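Local atomic coordinates of Ctr9 protein (Myceliophthora thermophila, PDB entry 6AF0), a protein that probably binds the RNA polymerase II complex and is built as an elongated, mostly helical scaffold that includes tetratricopeptide repeats. Residues 347-358 with 366-377. Numbering follows the deposited sequence.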
ATOM      1  N   SER A 347      29.997   5.040  -3.514  1.00 56.78           N
ATOM      2  CA  SER A 347      28.577   4.742  -3.697  1.00 61.85           C
ATOM      3  C   SER A 347      27.803   5.936  -4.263  1.00 60.35           C
ATOM      4  O   SER A 347      26.873   5.761  -5.034  1.00 63.82           O
ATOM      5  CB  SER A 347      27.928   4.311  -2.401  1.00 62.35           C
ATOM      6  OG  SER A 347      27.396   5.447  -1.765  1.00 75.66           O
ATOM      7  N   ASP A 348      28.183   7.144  -3.857  1.00 64.14           N
ATOM      8  CA  ASP A 348      27.505   8.374  -4.299  1.00 61.05           C
ATOM      9  C   ASP A 348      27.799   8.626  -5.756  1.00 60.63           C
ATOM     10  O   ASP A 348      26.914   9.007  -6.531  1.00 65.93           O
ATOM     11  CB  ASP A 348      27.949   9.575  -3.472  1.00 59.78           C
ATOM     12  CG  ASP A 348      27.342   9.597  -2.083  1.00 62.62           C
ATOM     13  OD1 ASP A 348      26.591   8.675  -1.718  1.00 77.73           O
ATOM     14  OD2 ASP A 348      27.622  10.549  -1.332  1.00 65.57           O
ATOM     15  N   GLY A 349      29.038   8.380  -6.138  1.00 62.34           N
ATOM     16  CA  GLY A 349      29.433   8.477  -7.545  1.00 68.74           C
ATOM     17  C   GLY A 349      28.682   7.510  -8.440  1.00 67.40           C
ATOM     18  O   GLY A 349      28.207   7.900  -9.503  1.00 65.74           O
ATOM     19  N   TRP A 350      28.574   6.252  -8.007  1.00 66.62           N
ATOM     20  CA  TRP A 350      27.884   5.234  -8.806  1.00 70.58           C
ATOM     21  C   TRP A 350      26.423   5.628  -8.898  1.00 69.44           C
ATOM     22  O   TRP A 350      25.797   5.528  -9.948  1.00 76.32           O
ATOM     23  CB  TRP A 350      28.031   3.801  -8.239  1.00 71.27           C
ATOM     24  CG  TRP A 350      29.389   3.173  -8.445  1.00 74.58           C
ATOM     25  CD1 TRP A 350      30.224   2.708  -7.469  1.00 82.12           C
ATOM     26  CD2 TRP A 350      30.073   2.959  -9.685  1.00 75.82           C
ATOM     27  NE1 TRP A 350      31.387   2.218  -8.018  1.00 79.24           N
ATOM     28  CE2 TRP A 350      31.328   2.361  -9.376  1.00 79.18           C
ATOM     29  CE3 TRP A 350      29.763   3.217 -11.027  1.00 80.88           C
ATOM     30  CZ2 TRP A 350      32.271   2.008 -10.368  1.00 79.09           C
ATOM     31  CZ3 TRP A 350      30.718   2.869 -12.030  1.00 80.60           C
ATOM     32  CH2 TRP A 350      31.951   2.273 -11.681  1.00 81.25           C
ATOM     33  N   TYR A 351      25.889   6.120  -7.797  1.00 69.39           N
ATOM     34  CA  TYR A 351      24.500   6.521  -7.774  1.00 68.50           C
ATOM     35  C   TYR A 351      24.250   7.654  -8.767  1.00 66.30           C
ATOM     36  O   TYR A 351      23.293   7.613  -9.503  1.00 68.35           O
ATOM     37  CB  TYR A 351      24.075   6.928  -6.377  1.00 62.70           C
ATOM     38  CG  TYR A 351      22.639   7.342  -6.340  1.00 70.08           C
ATOM     39  CD1 TYR A 351      21.628   6.407  -6.515  1.00 74.04           C
ATOM     40  CD2 TYR A 351      22.274   8.672  -6.159  1.00 72.21           C
ATOM     41  CE1 TYR A 351      20.292   6.781  -6.488  1.00 76.55           C
ATOM     42  CE2 TYR A 351      20.941   9.048  -6.111  1.00 72.79           C
ATOM     43  CZ  TYR A 351      19.956   8.094  -6.289  1.00 73.07           C
ATOM     44  OH  TYR A 351      18.631   8.414  -6.279  1.00 73.52           O
ATOM     45  N   LEU A 352      25.127   8.645  -8.813  1.00 66.87           N
ATOM     46  CA  LEU A 352      24.978   9.737  -9.793  1.00 69.27           C
ATOM     47  C   LEU A 352      25.017   9.256 -11.237  1.00 66.32           C
ATOM     48  O   LEU A 352      24.185   9.653 -12.043  1.00 71.22           O
ATOM     49  CB  LEU A 352      26.040  10.812  -9.585  1.00 70.85           C
ATOM     50  CG  LEU A 352      25.981  11.550  -8.241  1.00 69.41           C
ATOM     51  CD1 LEU A 352      27.196  12.444  -8.073  1.00 68.56           C
ATOM     52  CD2 LEU A 352      24.710  12.362  -8.117  1.00 70.03           C
ATOM     53  N   LEU A 353      25.980   8.404 -11.557  1.00 69.20           N
ATOM     54  CA  LEU A 353      26.054   7.790 -12.875  1.00 71.18           C
ATOM     55  C   LEU A 353      24.802   6.962 -13.162  1.00 71.66           C
ATOM     56  O   LEU A 353      24.260   7.010 -14.252  1.00 79.18           O
ATOM     57  CB  LEU A 353      27.300   6.908 -12.996  1.00 75.85           C
ATOM     58  CG  LEU A 353      28.679   7.567 -12.923  1.00 78.81           C
ATOM     59  CD1 LEU A 353      29.791   6.611 -13.322  1.00 79.99           C
ATOM     60  CD2 LEU A 353      28.726   8.791 -13.811  1.00 81.44           C
ATOM     61  N   ALA A 354      24.340   6.209 -12.183  1.00 69.44           N
ATOM     62  CA  ALA A 354      23.113   5.456 -12.357  1.00 75.61           C
ATOM     63  C   ALA A 354      21.965   6.386 -12.763  1.00 80.09           C
ATOM     64  O   ALA A 354      21.281   6.122 -13.748  1.00 93.35           O
ATOM     65  CB  ALA A 354      22.751   4.688 -11.087  1.00 78.05           C
ATOM     66  N   ARG A 355      21.770   7.477 -12.029  1.00 75.75           N
ATOM     67  CA  ARG A 355      20.675   8.393 -12.317  1.00 72.55           C
ATOM     68  C   ARG A 355      20.857   9.076 -13.654  1.00 77.65           C
ATOM     69  O   ARG A 355      19.876   9.501 -14.267  1.00 83.06           O
ATOM     70  CB  ARG A 355      20.553   9.479 -11.271  1.00 70.41           C
ATOM     71  CG  ARG A 355      20.232   8.987  -9.890  1.00 69.80           C
ATOM     72  CD  ARG A 355      19.761  10.152  -9.043  1.00 77.37           C
ATOM     73  NE  ARG A 355      18.352  10.039  -8.704  1.00 75.18           N
ATOM     74  CZ  ARG A 355      17.413  10.935  -8.991  1.00 80.52           C
ATOM     75  NH1 ARG A 355      17.702  12.071  -9.615  1.00 84.73           N
ATOM     76  NH2 ARG A 355      16.162  10.692  -8.628  1.00 89.55           N
ATOM     77  N   LYS A 356      22.095   9.237 -14.096  1.00 73.82           N
ATOM     78  CA  LYS A 356      22.291   9.797 -15.423  1.00 86.21           C
ATOM     79  C   LYS A 356      21.845   8.801 -16.504  1.00 87.29           C
ATOM     80  O   LYS A 356      20.996   9.105 -17.325  1.00 96.42           O
ATOM     81  CB  LYS A 356      23.734  10.219 -15.660  1.00 83.56           C
ATOM     82  CG  LYS A 356      23.988  10.498 -17.132  1.00 92.97           C
ATOM     83  CD  LYS A 356      25.449  10.737 -17.437  1.00100.13           C
ATOM     84  CE  LYS A 356      25.888   9.917 -18.634  1.00107.00           C
ATOM     85  NZ  LYS A 356      26.183   8.546 -18.133  1.00118.14           N
ATOM     86  N   GLU A 357      22.444   7.620 -16.501  1.00 93.33           N
ATOM     87  CA  GLU A 357      22.101   6.562 -17.453  1.00 95.67           C
ATOM     88  C   GLU A 357      20.639   6.147 -17.379  1.00 93.56           C
ATOM     89  O   GLU A 357      20.081   5.659 -18.354  1.00107.74           O
ATOM     90  CB  GLU A 357      22.968   5.320 -17.216  1.00 95.98           C
ATOM     91  CG  GLU A 357      24.426   5.478 -17.609  1.00 96.31           C
ATOM     92  CD  GLU A 357      24.605   5.969 -19.037  1.00105.83           C
ATOM     93  OE1 GLU A 357      25.630   6.620 -19.303  1.00109.91           O
ATOM     94  OE2 GLU A 357      23.737   5.715 -19.902  1.00120.80           O
ATOM     95  N   HIS A 358      20.035   6.303 -16.215  1.00 84.69           N
ATOM     96  CA  HIS A 358      18.604   6.126 -16.074  1.00 85.92           C
ATOM     97  C   HIS A 358      17.873   7.169 -16.928  1.00 87.84           C
ATOM     98  O   HIS A 358      17.049   6.815 -17.753  1.00 95.97           O
ATOM     99  CB  HIS A 358      18.224   6.254 -14.599  1.00 88.69           C
ATOM    100  CG  HIS A 358      16.842   5.798 -14.278  1.00 87.83           C
ATOM    101  ND1 HIS A 358      16.456   5.455 -13.001  1.00 96.09           N
ATOM    102  CD2 HIS A 358      15.752   5.633 -15.058  1.00 96.80           C
ATOM    103  CE1 HIS A 358      15.181   5.110 -13.006  1.00 96.38           C
ATOM    104  NE2 HIS A 358      14.730   5.208 -14.241  1.00104.96           N
ATOM    105  N   ALA A 366      22.849   1.193 -16.318  1.00 83.73           N
ATOM    106  CA  ALA A 366      22.247   1.926 -15.218  1.00 82.85           C
ATOM    107  C   ALA A 366      21.967   1.018 -14.017  1.00 86.79           C
ATOM    108  O   ALA A 366      22.136   1.405 -12.861  1.00 90.78           O
ATOM    109  CB  ALA A 366      20.974   2.611 -15.672  1.00 82.79           C
ATOM    110  N   SER A 367      21.552  -0.202 -14.301  1.00 94.60           N
ATOM    111  CA  SER A 367      21.188  -1.152 -13.258  1.00 95.43           C
ATOM    112  C   SER A 367      22.440  -1.697 -12.565  1.00 90.71           C
ATOM    113  O   SER A 367      22.449  -1.904 -11.335  1.00 80.82           O
ATOM    114  CB  SER A 367      20.351  -2.284 -13.868  1.00 96.98           C
ATOM    115  OG  SER A 367      20.851  -2.643 -15.154  1.00 92.22           O
ATOM    116  N   ASP A 368      23.483  -1.921 -13.368  1.00 84.61           N
ATOM    117  CA  ASP A 368      24.781  -2.346 -12.861  1.00 92.72           C
ATOM    118  C   ASP A 368      25.329  -1.271 -11.938  1.00 88.15           C
ATOM    119  O   ASP A 368      25.683  -1.563 -10.803  1.00 92.83           O
ATOM    120  CB  ASP A 368      25.752  -2.632 -14.011  1.00102.91           C
ATOM    121  CG  ASP A 368      27.028  -3.298 -13.542  1.00110.27           C
ATOM    122  OD1 ASP A 368      27.399  -4.366 -14.077  1.00116.43           O
ATOM    123  OD2 ASP A 368      27.656  -2.752 -12.624  1.00120.61           O
ATOM    124  N   TYR A 369      25.351  -0.031 -12.428  1.00 85.79           N
ATOM    125  CA  TYR A 369      25.699   1.163 -11.632  1.00 76.69           C
ATOM    126  C   TYR A 369      24.910   1.273 -10.326  1.00 77.65           C
ATOM    127  O   TYR A 369      25.487   1.377  -9.250  1.00 85.00           O
ATOM    128  CB  TYR A 369      25.464   2.428 -12.452  1.00 78.15           C
ATOM    129  CG  TYR A 369      26.474   2.675 -13.555  1.00 79.35           C
ATOM    130  CD1 TYR A 369      27.480   1.758 -13.845  1.00 81.81           C
ATOM    131  CD2 TYR A 369      26.409   3.818 -14.316  1.00 77.25           C
ATOM    132  CE1 TYR A 369      28.397   2.001 -14.852  1.00 83.74           C
ATOM    133  CE2 TYR A 369      27.320   4.061 -15.324  1.00 82.26           C
ATOM    134  CZ  TYR A 369      28.311   3.155 -15.589  1.00 80.40           C
ATOM    135  OH  TYR A 369      29.202   3.418 -16.604  1.00 81.45           O
ATOM    136  N   TYR A 370      23.592   1.254 -10.397  1.00 77.00           N
ATOM    137  CA  TYR A 370      22.820   1.184  -9.157  1.00 85.57           C
ATOM    138  C   TYR A 370      23.330   0.071  -8.226  1.00 86.15           C
ATOM    139  O   TYR A 370      23.460   0.271  -7.018  1.00 79.93           O
ATOM    140  CB  TYR A 370      21.330   0.952  -9.434  1.00 87.57           C
ATOM    141  CG  TYR A 370      20.541   2.198  -9.738  1.00 83.83           C
ATOM    142  CD1 TYR A 370      20.438   3.211  -8.821  1.00 82.06           C
ATOM    143  CD2 TYR A 370      19.869   2.341 -10.936  1.00 82.96           C
ATOM    144  CE1 TYR A 370      19.724   4.350  -9.106  1.00 80.30           C
ATOM    145  CE2 TYR A 370      19.143   3.474 -11.222  1.00 73.52           C
ATOM    146  CZ  TYR A 370      19.085   4.474 -10.303  1.00 71.44           C
ATOM    147  OH  TYR A 370      18.353   5.597 -10.561  1.00 78.03           O
ATOM    148  N   ARG A 371      23.578  -1.106  -8.796  1.00 92.61           N
ATOM    149  CA  ARG A 371      24.028  -2.261  -8.022  1.00 98.44           C
ATOM    150  C   ARG A 371      25.381  -1.963  -7.337  1.00 93.21           C
ATOM    151  O   ARG A 371      25.571  -2.245  -6.149  1.00 88.04           O
ATOM    152  CB  ARG A 371      24.089  -3.504  -8.918  1.00103.76           C
ATOM    153  CG  ARG A 371      25.140  -4.516  -8.518  1.00109.67           C
ATOM    154  CD  ARG A 371      25.433  -5.524  -9.610  1.00109.10           C
ATOM    155  NE  ARG A 371      26.763  -6.099  -9.416  1.00123.58           N
ATOM    156  CZ  ARG A 371      27.117  -6.893  -8.398  1.00134.68           C
ATOM    157  NH1 ARG A 371      26.253  -7.232  -7.440  1.00140.29           N
ATOM    158  NH2 ARG A 371      28.359  -7.363  -8.335  1.00136.83           N
ATOM    159  N   ARG A 372      26.298  -1.363  -8.085  1.00 82.46           N
ATOM    160  CA  ARG A 372      27.625  -1.021  -7.567  1.00 85.63           C
ATOM    161  C   ARG A 372      27.557   0.028  -6.464  1.00 85.06           C
ATOM    162  O   ARG A 372      28.348   0.020  -5.526  1.00 78.80           O
ATOM    163  CB  ARG A 372      28.530  -0.540  -8.710  1.00 81.02           C
ATOM    164  CG  ARG A 372      28.907  -1.675  -9.639  1.00 90.94           C
ATOM    165  CD  ARG A 372      29.820  -1.259 -10.774  1.00103.10           C
ATOM    166  NE  ARG A 372      30.019  -2.366 -11.715  1.00116.13           N
ATOM    167  CZ  ARG A 372      30.619  -2.262 -12.900  1.00122.26           C
ATOM    168  NH1 ARG A 372      31.104  -1.092 -13.313  1.00123.66           N
ATOM    169  NH2 ARG A 372      30.730  -3.338 -13.677  1.00123.06           N
ATOM    170  N   ALA A 373      26.601   0.933  -6.615  1.00 89.40           N
ATOM    171  CA  ALA A 373      26.341   1.974  -5.646  1.00 86.39           C
ATOM    172  C   ALA A 373      25.830   1.377  -4.347  1.00 82.67           C
ATOM    173  O   ALA A 373      26.140   1.881  -3.270  1.00 80.49           O
ATOM    174  CB  ALA A 373      25.318   2.957  -6.211  1.00 86.24           C
ATOM    175  N   ASP A 374      25.019   0.326  -4.463  1.00 88.78           N
ATOM    176  CA  ASP A 374      24.445  -0.354  -3.296  1.00 88.39           C
ATOM    177  C   ASP A 374      25.519  -1.152  -2.586  1.00 82.80           C
ATOM    178  O   ASP A 374      25.675  -1.044  -1.367  1.00 71.63           O
ATOM    179  CB  ASP A 374      23.287  -1.288  -3.686  1.00 90.63           C
ATOM    180  CG  ASP A 374      22.554  -1.870  -2.456  1.00 95.45           C
ATOM    181  OD1 ASP A 374      22.675  -1.269  -1.374  1.00 94.90           O
ATOM    182  OD2 ASP A 374      21.862  -2.916  -2.553  1.00 94.39           O
ATOM    183  N   ASP A 375      26.241  -1.954  -3.366  1.00 86.64           N
ATOM    184  CA  ASP A 375      27.321  -2.801  -2.854  1.00 92.91           C
ATOM    185  C   ASP A 375      28.444  -1.973  -2.201  1.00 90.83           C
ATOM    186  O   ASP A 375      28.944  -2.353  -1.146  1.00 91.08           O
ATOM    187  CB  ASP A 375      27.892  -3.712  -3.958  1.00 96.33           C
ATOM    188  CG  ASP A 375      26.859  -4.695  -4.523  1.00 98.84           C
ATOM    189  OD1 ASP A 375      25.781  -4.913  -3.907  1.00 88.67           O
ATOM    190  OD2 ASP A 375      27.138  -5.236  -5.619  1.00103.40           O
ATOM    191  N   ALA A 376      28.808  -0.835  -2.799  1.00 90.03           N
ATOM    192  CA  ALA A 376      29.900   0.021  -2.276  1.00 77.35           C
ATOM    193  C   ALA A 376      29.695   0.348  -0.810  1.00 77.57           C
ATOM    194  O   ALA A 376      30.657   0.401  -0.040  1.00 91.80           O
ATOM    195  CB  ALA A 376      30.043   1.299  -3.079  1.00 72.15           C
ATOM    196  N   ARG A 377      28.440   0.545  -0.424  1.00 73.84           N
ATOM    197  CA  ARG A 377      28.090   0.743   0.980  1.00 78.32           C
ATOM    198  C   ARG A 377      27.790  -0.571   1.680  1.00 88.07           C
ATOM    199  O   ARG A 377      27.212  -0.579   2.787  1.00 92.87           O
ATOM    200  CB  ARG A 377      26.876   1.644   1.109  1.00 77.91           C
ATOM    201  CG  ARG A 377      27.185   3.111   0.956  1.00 77.43           C
ATOM    202  CD  ARG A 377      25.901   3.908   0.790  1.00 80.54           C
ATOM    203  NE  ARG A 377      26.162   5.278   0.338  1.00 78.01           N
ATOM    204  CZ  ARG A 377      26.358   6.310   1.138  1.00 73.33           C
ATOM    205  NH1 ARG A 377      26.313   6.145   2.455  1.00 86.02           N
ATOM    206  NH2 ARG A 377      26.606   7.503   0.621  1.00 67.76           N
TER
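W350 and Y369 both carry CG anti to the carbonyl carbon (chi1 near -74° in each), which brings the two rings together, with W350 CZ3 3.8 Å from Y369 CE1 and the planes inclined at 44°. Over one face of the indole lies R372: its CB sits above the five-membered ring, 3.8 Å from W350 CG, as a CH-pi contact, and the extended arginine chain runs on past the six-membered ring to its salt bridge with D368. Y369 sits as a knob among W350, L353, A354 and E357; L353 CB comes against its CD2 from the same side of the ring as the indole, E357 CG from the other. Replacing W350 by an alanine would probably leave a gap beside Y369 and deprive R372 CB of the ring face it rests on. Helices 343-360 and 363-376 form an antiparallel hairpin, their segment axes 7.6 Å apart at 161°, the kind of helix pair from which TPR-like superhelices are built. A354, A366 and A373, with only methyl side chains at the interface, are consistent with this close approach; A373 CB lies 3.5 Å from W350 CB. Y370 is a second knob, among Y351, A354, R355 and H358, and A354 CB stands over the centre of its ring at 3.4 Å from the centroid. Y370 OH meets the edge of the H358 imidazole in plane, 3.1 Å from H358 ND1, in a nearly straight hydrogen bond. Y351, whose OH accepts a bond from R355 NE, approaches the rim of Y370 with CE1; beyond, Y351 and H358 pack on helix 385-396 and on another protein chain of the assembly. At the far end of the contact, R377 NH2 forms a salt bridge with D348 OD1, on its syn side but well out of the carboxylate plane.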